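Local coordinates for protein glycosyl hydrolase (Rhizobium leguminosarum bv. trifolii, PDB 5NDX) that probably hydrolyses O-glycosidic bonds, as a bacterial orthologue of human alpha-L-iduronidase in glycosyl hydrolase family 39, at residues 311-316 / 321-326; 33-38 / 330-335; 55-60 / 143-148. The protein carries 2 engineered substitutions. All coordinates share one frame; numbering follows the deposited sequence.

Interaction 1 of 3, residues 311-316 / 321-326. Unlike the reference sequence in segment 311-316: Ser312 (reference Asn). With 8U8 ((2~{R},3~{S},4~{S},5~{R},6~{S})-6-(4-methyl-2-oxidanylidene-chromen-7-yl)oxy-3,4,5-tris(oxidanyl)oxane-2-carboxylic acid), chain M.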
loop_
_atom_site.group_PDB
_atom_site.type_symbol
_atom_site.label_atom_id
_atom_site.label_comp_id
_atom_site.label_asym_id
_atom_site.label_seq_id
_atom_site.Cartn_x
_atom_site.Cartn_y
_atom_site.Cartn_z
ATOM N N SER A 311 -2.789 2.222 7.476
ATOM C CA SER A 311 -2.525 2.767 6.143
ATOM C C SER A 311 -1.180 3.493 6.190
ATOM O O SER A 311 -0.924 4.270 7.093
ATOM C CB SER A 311 -3.651 3.712 5.743
ATOM O OG SER A 311 -3.533 4.238 4.432
ATOM N N SER A 312 -0.368 3.252 5.192
ATOM C CA SER A 312 0.843 3.993 4.924
ATOM C C SER A 312 0.486 5.280 4.189
ATOM O O SER A 312 -0.605 5.413 3.682
ATOM C CB SER A 312 1.772 3.112 4.093
ATOM O OG SER A 312 2.196 2.054 4.907
ATOM N N ASP A 313 1.326 6.277 4.230
ATOM C CA ASP A 313 1.036 7.523 3.528
ATOM C C ASP A 313 2.199 7.866 2.604
ATOM O O ASP A 313 2.887 8.861 2.773
ATOM C CB ASP A 313 0.751 8.579 4.563
ATOM C CG ASP A 313 0.061 9.763 3.983
ATOM O OD1 ASP A 313 -0.987 9.580 3.332
ATOM O OD2 ASP A 313 0.574 10.863 4.203
ATOM N N HIS A 314 2.438 6.960 1.659
ATOM C CA HIS A 314 3.675 6.899 0.906
ATOM C C HIS A 314 3.511 6.896 -0.596
ATOM O O HIS A 314 4.443 6.502 -1.319
ATOM C CB HIS A 314 4.580 5.772 1.399
ATOM C CG HIS A 314 4.094 4.361 1.169
ATOM N ND1 HIS A 314 2.852 4.017 0.657
ATOM C CD2 HIS A 314 4.731 3.195 1.400
ATOM C CE1 HIS A 314 2.754 2.706 0.586
ATOM N NE2 HIS A 314 3.887 2.184 1.016
ATOM N N ALA A 315 2.348 7.372 -1.064
ATOM C CA ALA A 315 2.098 7.468 -2.505
ATOM C C ALA A 315 2.306 8.862 -3.069
ATOM O O ALA A 315 1.858 9.155 -4.165
ATOM C CB ALA A 315 0.712 6.904 -2.853
ATOM N N PHE A 316 2.970 9.726 -2.308
ATOM C CA PHE A 316 3.415 11.049 -2.758
ATOM C C PHE A 316 4.357 10.817 -3.914
ATOM O O PHE A 316 4.902 9.693 -4.077
ATOM C CB PHE A 316 4.151 11.823 -1.657
ATOM C CG PHE A 316 3.273 12.237 -0.533
ATOM C CD1 PHE A 316 2.581 13.426 -0.592
ATOM C CD2 PHE A 316 3.117 11.421 0.606
ATOM C CE1 PHE A 316 1.742 13.810 0.451
ATOM C CE2 PHE A 316 2.281 11.817 1.657
ATOM C CZ PHE A 316 1.584 13.000 1.577
ATOM N N SER A 321 14.862 9.477 -2.024
ATOM C CA SER A 321 15.052 9.721 -0.609
ATOM C C SER A 321 13.822 10.273 0.035
ATOM O O SER A 321 13.807 10.516 1.237
ATOM C CB SER A 321 16.164 10.804 -0.406
ATOM O OG SER A 321 17.351 10.160 -0.713
ATOM N N GLN A 322 12.762 10.444 -0.712
ATOM C CA GLN A 322 11.499 10.870 -0.096
ATOM C C GLN A 322 10.597 9.687 0.208
ATOM O O GLN A 322 10.885 8.593 -0.273
ATOM C CB GLN A 322 10.881 11.900 -1.025
ATOM C CG GLN A 322 11.765 13.153 -1.059
ATOM C CD GLN A 322 11.287 14.182 -2.056
ATOM O OE1 GLN A 322 10.890 13.860 -3.177
ATOM N NE2 GLN A 322 11.261 15.410 -1.640
ATOM N N ARG A 323 9.549 9.878 1.019
ATOM C CA ARG A 323 8.640 8.782 1.383
ATOM C C ARG A 323 7.619 8.580 0.288
ATOM O O ARG A 323 6.456 9.088 0.326
ATOM C CB ARG A 323 7.954 9.053 2.679
ATOM C CG ARG A 323 7.049 7.915 3.200
ATOM C CD ARG A 323 6.657 8.280 4.659
ATOM N NE ARG A 323 5.560 9.030 4.562
ATOM C CZ ARG A 323 5.157 10.068 5.270
ATOM N NH1 ARG A 323 5.702 10.574 6.367
ATOM N NH2 ARG A 323 4.053 10.556 4.797
ATOM N N THR A 324 8.105 7.917 -0.727
ATOM C CA THR A 324 7.377 7.720 -1.986
ATOM C C THR A 324 7.645 6.285 -2.422
ATOM O O THR A 324 8.732 5.710 -2.147
ATOM C CB THR A 324 7.832 8.703 -3.095
ATOM O OG1 THR A 324 9.161 8.411 -3.511
ATOM C CG2 THR A 324 7.822 10.158 -2.583
ATOM N N ILE A 325 6.663 5.700 -3.090
ATOM C CA ILE A 325 6.757 4.357 -3.565
ATOM C C ILE A 325 7.394 4.278 -4.963
ATOM O O ILE A 325 7.704 3.152 -5.440
ATOM C CB ILE A 325 5.392 3.602 -3.546
ATOM C CG1 ILE A 325 4.263 4.406 -4.168
ATOM C CG2 ILE A 325 5.091 3.160 -2.128
ATOM C CD1 ILE A 325 3.022 3.630 -4.510
ATOM N N PHE A 326 7.557 5.413 -5.629
ATOM C CA PHE A 326 8.334 5.447 -6.878
ATOM C C PHE A 326 9.369 6.550 -6.799
ATOM O O PHE A 326 9.133 7.545 -6.138
ATOM C CB PHE A 326 7.460 5.734 -8.105
ATOM C CG PHE A 326 6.361 4.722 -8.330
ATOM C CD1 PHE A 326 5.154 4.886 -7.720
ATOM C CD2 PHE A 326 6.559 3.639 -9.157
ATOM C CE1 PHE A 326 4.137 3.976 -7.903
ATOM C CE2 PHE A 326 5.556 2.684 -9.327
ATOM C CZ PHE A 326 4.347 2.865 -8.701
HETATM C C15 8U8 M . 1.820 20.295 11.600
HETATM C C13 8U8 M . 1.716 19.042 12.246
HETATM C C14 8U8 M . 1.730 19.008 13.642
HETATM C C16 8U8 M . 1.590 17.793 14.321
HETATM O O9 8U8 M . 1.644 17.838 15.548
HETATM O O8 8U8 M . 1.453 16.602 13.635
HETATM C C11 8U8 M . 1.319 16.611 12.269
HETATM C C10 8U8 M . 1.042 15.408 11.611
HETATM C C12 8U8 M . 1.463 17.832 11.556
HETATM C C7 8U8 M . 1.285 17.796 10.159
HETATM C C8 8U8 M . 1.003 16.591 9.506
HETATM C C9 8U8 M . 0.891 15.386 10.219
HETATM O O2 8U8 M . 0.579 14.180 9.624
HETATM C C5 8U8 M . 0.866 13.849 8.209
HETATM O O1 8U8 M . 2.227 14.203 7.920
HETATM C C1 8U8 M . 2.610 14.296 6.602
HETATM C C6 8U8 M . 3.915 13.735 6.631
HETATM O O7 8U8 M . 4.685 14.119 5.758
HETATM O O6 8U8 M . 4.130 12.910 7.500
HETATM C C2 8U8 M . 1.815 13.436 5.573
HETATM O O5 8U8 M . 2.252 12.064 5.677
HETATM C C3 8U8 M . 0.237 13.578 5.713
HETATM O O4 8U8 M . -0.276 14.222 4.599
HETATM C C4 8U8 M . -0.162 14.336 7.019
HETATM O O3 8U8 M . -1.614 14.126 7.251
HETATM O O HOH W 1 5.489 7.868 -5.827
#
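In the sugar-binding pocket of the TIM barrel, Asp313 and Arg323 meet each other and the bound 8U8 of chain M. Both lie in the loop after the eighth barrel strand, 307-310. Arg323 turns its guanidinium side-on to the backbone of Asp313. NH2 of Arg323 bonds to O of Asp313 at 2.9 Å, and NE of Arg323 reaches the same oxygen at 3.2 Å. One carbonyl thus takes two donors, which should fix the rotation of the guanidinium. The chain gets there with CG opposite the backbone N (chi1 -176°) and a bend at chi3. The Asp313 carboxylate is a longer salt-bridge partner, OD2 to NH2 of Arg323 at 3.5 Å. Both groups hold the sugar. Its O5 donates to OD2 of Asp313 and accepts from NH2 of Arg323, and its carboxylate O6 takes a nearly straight bond from NH1 of Arg323 at 3.0 Å. With a leucine in place of Arg323, the sugar carboxylate and Asp313 would probably lose this positive partner, and the Asp313 loop its double tether. ND1 of His314 is hydrogen-bonded to OG1 of Thr25 on strand 24-27. The His314 ring is sandwiched: CG2 of Ile325 sits in a CH-pi contact 3.4 Å from the ring centroid, and CB of Ser312, a serine where the reference sequence has asparagine, covers the opposite face.

Interaction 2 of 3, residues 33-38 / 330-335; sequences LLEPEM and GSRNFT. With SO4 (sulfate ion), chain J.
The end of a 3-10 segment, at 33-34, runs into Glu35, the N-cap of helix 36-45, and the loop after strand 326-330 passes it at a distance, with Glu37 CA and Arg332 CA 10.3 Å apart. Long side chains close the gap in a salt-bridge network on the outside of the TIM barrel. Arg332 reaches over with a bend at chi3 (78°) and places NH1 between two carboxylates. NH1 of Arg332 bonds to OE1 of Glu35 at 2.9 Å and to OE2 of Glu37 at 2.8 Å. The two acids are met differently. Glu37 OE2 is approached on its syn side, close to the carboxylate plane, whereas Glu35 OE1 is met from above its plane. NH2 of Arg332 adds a weak bond to OE1 of Glu35. A sulfate, probably from the crystallisation liquor, receives weak bonds from NE and NH2 of Arg332. The two acids probably offset the arginine's charge and join the helix start to the loop. Tyr328 bonds through its hydroxyl to Arg332 N, and its ring meets Phe334 edge-to-face. Phe334 CE2 lies 4.1 Å above the guanidinium plane of Arg332, while OE2 of Glu37 lies at the ring edge, 3.8 Å from CZ of Phe334.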
loop_
_atom_site.group_PDB
_atom_site.type_symbol
_atom_site.label_atom_id
_atom_site.label_comp_id
_atom_site.label_asym_id
_atom_site.label_seq_id
_atom_site.Cartn_x
_atom_site.Cartn_y
_atom_site.Cartn_z
ATOM N N LEU A 33 -4.482 13.309 -8.537
ATOM C CA LEU A 33 -5.253 12.259 -9.226
ATOM C C LEU A 33 -5.569 12.607 -10.688
ATOM O O LEU A 33 -5.850 11.733 -11.483
ATOM C CB LEU A 33 -6.559 11.951 -8.497
ATOM C CG LEU A 33 -6.470 11.168 -7.210
ATOM C CD1 LEU A 33 -7.710 11.267 -6.340
ATOM C CD2 LEU A 33 -6.219 9.693 -7.528
ATOM N N LEU A 34 -5.505 13.875 -11.047
ATOM C CA LEU A 34 -5.731 14.297 -12.433
ATOM C C LEU A 34 -4.455 14.294 -13.265
ATOM O O LEU A 34 -4.547 14.473 -14.444
ATOM C CB LEU A 34 -6.307 15.713 -12.477
ATOM C CG LEU A 34 -7.506 15.926 -11.531
ATOM C CD1 LEU A 34 -7.896 17.405 -11.482
ATOM C CD2 LEU A 34 -8.680 15.045 -11.915
ATOM N N GLU A 35 -3.286 14.090 -12.670
ATOM C CA GLU A 35 -2.013 14.144 -13.412
ATOM C C GLU A 35 -1.670 12.793 -14.055
ATOM O O GLU A 35 -1.942 11.753 -13.483
ATOM C CB GLU A 35 -0.868 14.500 -12.462
ATOM C CG GLU A 35 -0.902 15.909 -11.876
ATOM C CD GLU A 35 -0.974 17.013 -12.950
ATOM O OE1 GLU A 35 -0.395 16.910 -14.043
ATOM O OE2 GLU A 35 -1.664 17.996 -12.708
ATOM N N PRO A 36 -1.012 12.800 -15.221
ATOM C CA PRO A 36 -0.657 11.506 -15.840
ATOM C C PRO A 36 0.333 10.629 -15.053
ATOM O O PRO A 36 0.285 9.397 -15.159
ATOM C CB PRO A 36 -0.066 11.912 -17.189
ATOM C CG PRO A 36 0.358 13.343 -16.988
ATOM C CD PRO A 36 -0.707 13.929 -16.108
ATOM N N GLU A 37 1.207 11.248 -14.276
ATOM C CA GLU A 37 2.108 10.502 -13.444
ATOM C C GLU A 37 1.339 9.595 -12.445
ATOM O O GLU A 37 1.635 8.416 -12.332
ATOM C CB GLU A 37 3.031 11.415 -12.672
ATOM C CG GLU A 37 3.973 12.260 -13.530
ATOM C CD GLU A 37 3.350 13.555 -14.011
ATOM O OE1 GLU A 37 2.106 13.731 -13.956
ATOM O OE2 GLU A 37 4.111 14.410 -14.454
ATOM N N MET A 38 0.371 10.157 -11.734
ATOM C CA MET A 38 -0.451 9.394 -10.812
ATOM C C MET A 38 -1.276 8.366 -11.525
ATOM O O MET A 38 -1.474 7.257 -10.979
ATOM C CB MET A 38 -1.380 10.293 -10.031
ATOM C CG MET A 38 -2.130 9.641 -8.885
ATOM S SD MET A 38 -1.106 8.633 -7.783
ATOM C CE MET A 38 -0.220 9.936 -6.929
ATOM N N GLY A 330 12.279 13.178 -14.107
ATOM C CA GLY A 330 11.666 14.169 -15.014
ATOM C C GLY A 330 11.839 15.574 -14.424
ATOM O O GLY A 330 12.475 15.721 -13.387
ATOM N N SER A 331 11.221 16.566 -15.056
ATOM C CA SER A 331 11.486 17.980 -14.765
ATOM C C SER A 331 10.534 18.573 -13.750
ATOM O O SER A 331 10.859 19.592 -13.182
ATOM C CB SER A 331 11.423 18.815 -16.042
ATOM O OG SER A 331 10.155 18.624 -16.668
ATOM N N ARG A 332 9.413 17.927 -13.446
ATOM C CA ARG A 332 8.458 18.523 -12.513
ATOM C C ARG A 332 8.921 18.340 -11.076
ATOM O O ARG A 332 9.679 17.441 -10.805
ATOM C CB ARG A 332 7.067 17.919 -12.701
ATOM C CG ARG A 332 6.623 18.011 -14.128
ATOM C CD ARG A 332 5.273 17.401 -14.319
ATOM N NE ARG A 332 4.210 18.269 -13.859
ATOM C CZ ARG A 332 2.927 17.946 -13.880
ATOM N NH1 ARG A 332 2.526 16.744 -14.312
ATOM N NH2 ARG A 332 2.034 18.837 -13.469
ATOM N N ASN A 333 8.460 19.199 -10.171
ATOM C CA ASN A 333 8.694 19.047 -8.732
ATOM C C ASN A 333 7.362 19.147 -8.009
ATOM O O ASN A 333 6.653 20.125 -8.168
ATOM C CB ASN A 333 9.643 20.129 -8.211
ATOM C CG ASN A 333 10.143 19.837 -6.784
ATOM O OD1 ASN A 333 9.355 19.670 -5.849
ATOM N ND2 ASN A 333 11.458 19.784 -6.616
ATOM N N PHE A 334 7.022 18.155 -7.200
ATOM C CA PHE A 334 5.717 18.120 -6.557
ATOM C C PHE A 334 5.755 18.497 -5.071
ATOM O O PHE A 334 4.726 18.437 -4.409
ATOM C CB PHE A 334 5.079 16.722 -6.750
ATOM C CG PHE A 334 4.886 16.326 -8.206
ATOM C CD1 PHE A 334 5.915 15.719 -8.910
ATOM C CD2 PHE A 334 3.707 16.590 -8.852
ATOM C CE1 PHE A 334 5.762 15.355 -10.240
ATOM C CE2 PHE A 334 3.519 16.210 -10.171
ATOM C CZ PHE A 334 4.559 15.598 -10.875
ATOM N N THR A 335 6.912 18.894 -4.545
ATOM C CA THR A 335 7.016 19.369 -3.146
ATOM C C THR A 335 6.545 20.827 -3.065
ATOM O O THR A 335 5.392 21.119 -2.777
ATOM C CB THR A 335 8.480 19.371 -2.644
ATOM O OG1 THR A 335 9.164 20.463 -3.269
ATOM C CG2 THR A 335 9.243 18.042 -2.946
HETATM S S SO4 J . 4.101 21.828 -14.589
HETATM O O1 SO4 J . 5.199 20.877 -14.872
HETATM O O2 SO4 J . 3.786 21.772 -13.132
HETATM O O3 SO4 J . 2.911 21.457 -15.406
HETATM O O4 SO4 J . 4.558 23.202 -14.955
#

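Interaction 3 of 3, residues 55-60 / 143-148; sequences FLRVHY and TTNQAD. Engineered in segment 143-148: Gln146 (natural residue Glu). With 8U8 ((2~{R},3~{S},4~{S},5~{R},6~{S})-6-(4-methyl-2-oxidanylidene-chromen-7-yl)oxy-3,4,5-tris(oxidanyl)oxane-2-carboxylic acid), chain M; 8U8 ((2~{R},3~{S},4~{S},5~{R},6~{S})-6-(4-methyl-2-oxidanylidene-chromen-7-yl)oxy-3,4,5-tris(oxidanyl)oxane-2-carboxylic acid), chain N.
Strand 55-58 ends in a loop at His59, which lies opposite Asn145 in the irregular loop after strand 140-142, their CA atoms 7.5 Å apart. The two loops form part of the active-site mouth of the TIM barrel. Asn145, with CG anti to the backbone N (chi1 -173°), splits its amide between two tasks. Its OD1 takes a bent bond from NH2 of Arg57 at 2.7 Å, the donor standing above the amide plane. Its ND2 donates to O3 of the 8U8 in chain M at 3.0 Å. That hydroxyl also receives a nearly straight bond from NE2 of His59, in the plane of the ring, at 3.1 Å. NE2 of Gln146 donates to O3 as well, although this side chain is poorly ordered. Gln146 is engineered from the glutamate predicted to be the proton donor. In the natural sequence Asn145 is followed by this glutamate, consistent with the Asn-Glu pair of clan GH-A. Glu95 holds ND1 of His59. Arg57 forms salt bridges to Glu95, Glu142, Asp264 and Glu265, which probably keep its guanidinium in place. In the fold, strand 55-58 lies between strands 24-27 and 91-95, and helix 155-171 packs against Thr143 and Ala147.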
loop_
_atom_site.group_PDB
_atom_site.type_symbol
_atom_site.label_atom_id
_atom_site.label_comp_id
_atom_site.label_asym_id
_atom_site.label_seq_id
_atom_site.Cartn_x
_atom_site.Cartn_y
_atom_site.Cartn_z
ATOM N N PHE A 55 -7.218 0.490 -0.637
ATOM C CA PHE A 55 -7.732 1.812 -0.289
ATOM C C PHE A 55 -6.721 2.918 -0.530
ATOM O O PHE A 55 -5.530 2.729 -0.271
ATOM C CB PHE A 55 -8.201 1.833 1.167
ATOM C CG PHE A 55 -9.344 0.887 1.442
ATOM C CD1 PHE A 55 -10.650 1.266 1.146
ATOM C CD2 PHE A 55 -9.120 -0.336 1.950
ATOM C CE1 PHE A 55 -11.708 0.398 1.355
ATOM C CE2 PHE A 55 -10.174 -1.228 2.176
ATOM C CZ PHE A 55 -11.486 -0.847 1.878
ATOM N N LEU A 56 -7.193 4.047 -1.054
ATOM C CA LEU A 56 -6.418 5.267 -1.163
ATOM C C LEU A 56 -7.043 6.327 -0.286
ATOM O O LEU A 56 -8.252 6.575 -0.397
ATOM C CB LEU A 56 -6.450 5.797 -2.580
ATOM C CG LEU A 56 -5.709 5.113 -3.667
ATOM C CD1 LEU A 56 -5.793 5.961 -4.925
ATOM C CD2 LEU A 56 -4.245 4.908 -3.273
ATOM N N ARG A 57 -6.235 6.950 0.540
ATOM C CA ARG A 57 -6.664 7.977 1.469
ATOM C C ARG A 57 -6.079 9.283 0.936
ATOM O O ARG A 57 -4.897 9.590 1.140
ATOM C CB ARG A 57 -6.186 7.685 2.873
ATOM C CG ARG A 57 -6.575 8.736 3.907
ATOM C CD ARG A 57 -6.415 8.231 5.349
ATOM N NE ARG A 57 -5.671 9.209 6.103
ATOM C CZ ARG A 57 -6.163 10.158 6.872
ATOM N NH1 ARG A 57 -7.446 10.287 7.067
ATOM N NH2 ARG A 57 -5.352 10.994 7.448
ATOM N N VAL A 58 -6.876 9.995 0.162
ATOM C CA VAL A 58 -6.386 11.187 -0.539
ATOM C C VAL A 58 -6.986 12.461 0.103
ATOM O O VAL A 58 -8.235 12.588 0.175
ATOM C CB VAL A 58 -6.756 11.136 -2.028
ATOM C CG1 VAL A 58 -6.297 12.398 -2.724
ATOM C CG2 VAL A 58 -6.179 9.886 -2.723
ATOM N N HIS A 59 -6.112 13.392 0.509
ATOM C CA HIS A 59 -6.529 14.622 1.192
ATOM C C HIS A 59 -7.192 15.629 0.257
ATOM O O HIS A 59 -6.761 15.796 -0.891
ATOM C CB HIS A 59 -5.332 15.385 1.797
ATOM C CG HIS A 59 -4.759 14.810 3.046
ATOM N ND1 HIS A 59 -5.404 13.863 3.814
ATOM C CD2 HIS A 59 -3.619 15.129 3.720
ATOM C CE1 HIS A 59 -4.675 13.587 4.882
ATOM N NE2 HIS A 59 -3.579 14.334 4.841
ATOM N N TYR A 60 -8.182 16.333 0.776
ATOM C CA TYR A 60 -8.817 17.487 0.095
ATOM C C TYR A 60 -9.568 17.109 -1.179
ATOM O O TYR A 60 -9.557 17.854 -2.155
ATOM C CB TYR A 60 -7.765 18.558 -0.227
ATOM C CG TYR A 60 -7.019 19.082 0.976
ATOM C CD1 TYR A 60 -7.691 19.857 1.924
ATOM C CD2 TYR A 60 -5.656 18.868 1.146
ATOM C CE1 TYR A 60 -7.040 20.398 3.021
ATOM C CE2 TYR A 60 -4.980 19.401 2.251
ATOM C CZ TYR A 60 -5.695 20.163 3.184
ATOM O OH TYR A 60 -5.114 20.699 4.297
ATOM N N THR A 143 -13.593 11.650 9.006
ATOM C CA THR A 143 -13.422 13.083 9.264
ATOM C C THR A 143 -12.154 13.635 8.621
ATOM O O THR A 143 -11.173 12.918 8.336
ATOM C CB THR A 143 -13.171 13.402 10.735
ATOM O OG1 THR A 143 -12.007 12.661 11.152
ATOM C CG2 THR A 143 -14.354 13.078 11.569
ATOM N N THR A 144 -12.213 14.947 8.476
ATOM C CA THR A 144 -11.198 15.786 7.892
ATOM C C THR A 144 -9.992 15.591 8.728
ATOM O O THR A 144 -10.049 15.486 9.975
ATOM C CB THR A 144 -11.635 17.314 7.888
ATOM O OG1 THR A 144 -11.005 18.042 6.826
ATOM C CG2 THR A 144 -11.358 17.997 9.237
ATOM N N ASN A 145 -8.894 15.614 8.013
ATOM C CA ASN A 145 -7.616 15.223 8.541
ATOM C C ASN A 145 -7.192 16.166 9.685
ATOM O O ASN A 145 -7.659 17.337 9.791
ATOM C CB ASN A 145 -6.579 15.232 7.416
ATOM C CG ASN A 145 -5.241 14.677 7.857
ATOM O OD1 ASN A 145 -5.154 13.532 8.354
ATOM N ND2 ASN A 145 -4.188 15.512 7.734
ATOM N N GLN A 146 -6.337 15.608 10.545
ATOM C CA GLN A 146 -5.900 16.247 11.745
ATOM C C GLN A 146 -7.152 16.884 12.334
ATOM O O GLN A 146 -8.065 16.170 12.774
ATOM C CB GLN A 146 -4.756 17.243 11.469
ATOM C CG GLN A 146 -3.357 16.653 11.615
ATOM C CD GLN A 146 -2.621 16.411 10.294
ATOM O OE1 GLN A 146 -2.493 17.313 9.461
ATOM N NE2 GLN A 146 -2.105 15.200 10.117
ATOM N N ALA A 147 -7.251 18.197 12.186
ATOM C CA ALA A 147 -8.030 19.038 13.067
ATOM C C ALA A 147 -7.321 19.432 14.404
ATOM O O ALA A 147 -7.724 20.398 15.060
ATOM C CB ALA A 147 -9.441 18.508 13.294
ATOM N N ASP A 148 -6.261 18.722 14.781
ATOM C CA ASP A 148 -5.395 19.113 15.904
ATOM C C ASP A 148 -4.005 19.494 15.344
ATOM O O ASP A 148 -2.992 18.928 15.740
ATOM C CB ASP A 148 -5.347 17.986 16.949
ATOM C CG ASP A 148 -4.644 16.807 16.465
ATOM O OD1 ASP A 148 -4.597 16.570 15.262
ATOM O OD2 ASP A 148 -4.159 16.080 17.272
HETATM C C15 8U8 M . 1.820 20.295 11.600
HETATM C C13 8U8 M . 1.716 19.042 12.246
HETATM C C14 8U8 M . 1.730 19.008 13.642
HETATM C C16 8U8 M . 1.590 17.793 14.321
HETATM O O9 8U8 M . 1.644 17.838 15.548
HETATM O O8 8U8 M . 1.453 16.602 13.635
HETATM C C11 8U8 M . 1.319 16.611 12.269
HETATM C C10 8U8 M . 1.042 15.408 11.611
HETATM C C12 8U8 M . 1.463 17.832 11.556
HETATM C C7 8U8 M . 1.285 17.796 10.159
HETATM C C8 8U8 M . 1.003 16.591 9.506
HETATM C C9 8U8 M . 0.891 15.386 10.219
HETATM O O2 8U8 M . 0.579 14.180 9.624
HETATM C C5 8U8 M . 0.866 13.849 8.209
HETATM O O1 8U8 M . 2.227 14.203 7.920
HETATM C C1 8U8 M . 2.610 14.296 6.602
HETATM C C6 8U8 M . 3.915 13.735 6.631
HETATM O O7 8U8 M . 4.685 14.119 5.758
HETATM O O6 8U8 M . 4.130 12.910 7.500
HETATM C C2 8U8 M . 1.815 13.436 5.573
HETATM O O5 8U8 M . 2.252 12.064 5.677
HETATM C C3 8U8 M . 0.237 13.578 5.713
HETATM O O4 8U8 M . -0.276 14.222 4.599
HETATM C C4 8U8 M . -0.162 14.336 7.019
HETATM O O3 8U8 M . -1.614 14.126 7.251
HETATM C C15 8U8 N . -11.351 2.586 8.009
HETATM C C13 8U8 N . -11.725 1.269 8.287
HETATM C C14 8U8 N . -12.583 0.998 9.345
HETATM C C16 8U8 N . -13.017 -0.300 9.574
HETATM O O9 8U8 N . -13.729 -0.530 10.543
HETATM O O8 8U8 N . -12.548 -1.328 8.816
HETATM C C11 8U8 N . -11.754 -1.077 7.754
HETATM C C10 8U8 N . -11.421 -2.170 6.993
HETATM C C12 8U8 N . -11.319 0.209 7.470
HETATM C C7 8U8 N . -10.513 0.379 6.343
HETATM C C8 8U8 N . -10.165 -0.727 5.576
HETATM C C9 8U8 N . -10.621 -2.011 5.882
HETATM O O2 8U8 N . -10.261 -3.065 5.080
HETATM C C5 8U8 N . -11.066 -4.273 5.104
HETATM O O1 8U8 N . -10.457 -4.999 6.186
HETATM C C1 8U8 N . -10.902 -6.351 6.438
HETATM C C6 8U8 N . -12.406 -6.391 6.887
HETATM O O7 8U8 N . -12.902 -5.381 7.425
HETATM O O6 8U8 N . -13.041 -7.422 6.617
HETATM C C2 8U8 N . -10.664 -7.124 5.144
HETATM O O5 8U8 N . -11.042 -8.531 5.264
HETATM C C3 8U8 N . -11.424 -6.452 3.978
HETATM O O4 8U8 N . -11.102 -7.147 2.802
HETATM C C4 8U8 N . -10.953 -5.006 3.813
HETATM O O3 8U8 N . -11.708 -4.317 2.815
#

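How the interactions relate
All three contacts belong to the TIM-barrel part of the chain. Along the sequence, interactions 3 and 1 come in turn, both inside the loop closed by interaction 2. Interactions 1 and 3 have centres about 16 Å apart and do not touch, but both hold the same 8U8 of chain M, from the loop after strand 307-310 and from those after strands 55-58 and 140-142. Interaction 2 lies away from this site, about 14 Å from interaction 1 and 20 Å from interaction 3, centre to centre. It packs on both, through Met38 on Ala315 and Leu33 on Val58. The start of helix 36-45 and the 3-10 segment before it thus adjoin barrel parts that carry pocket residues.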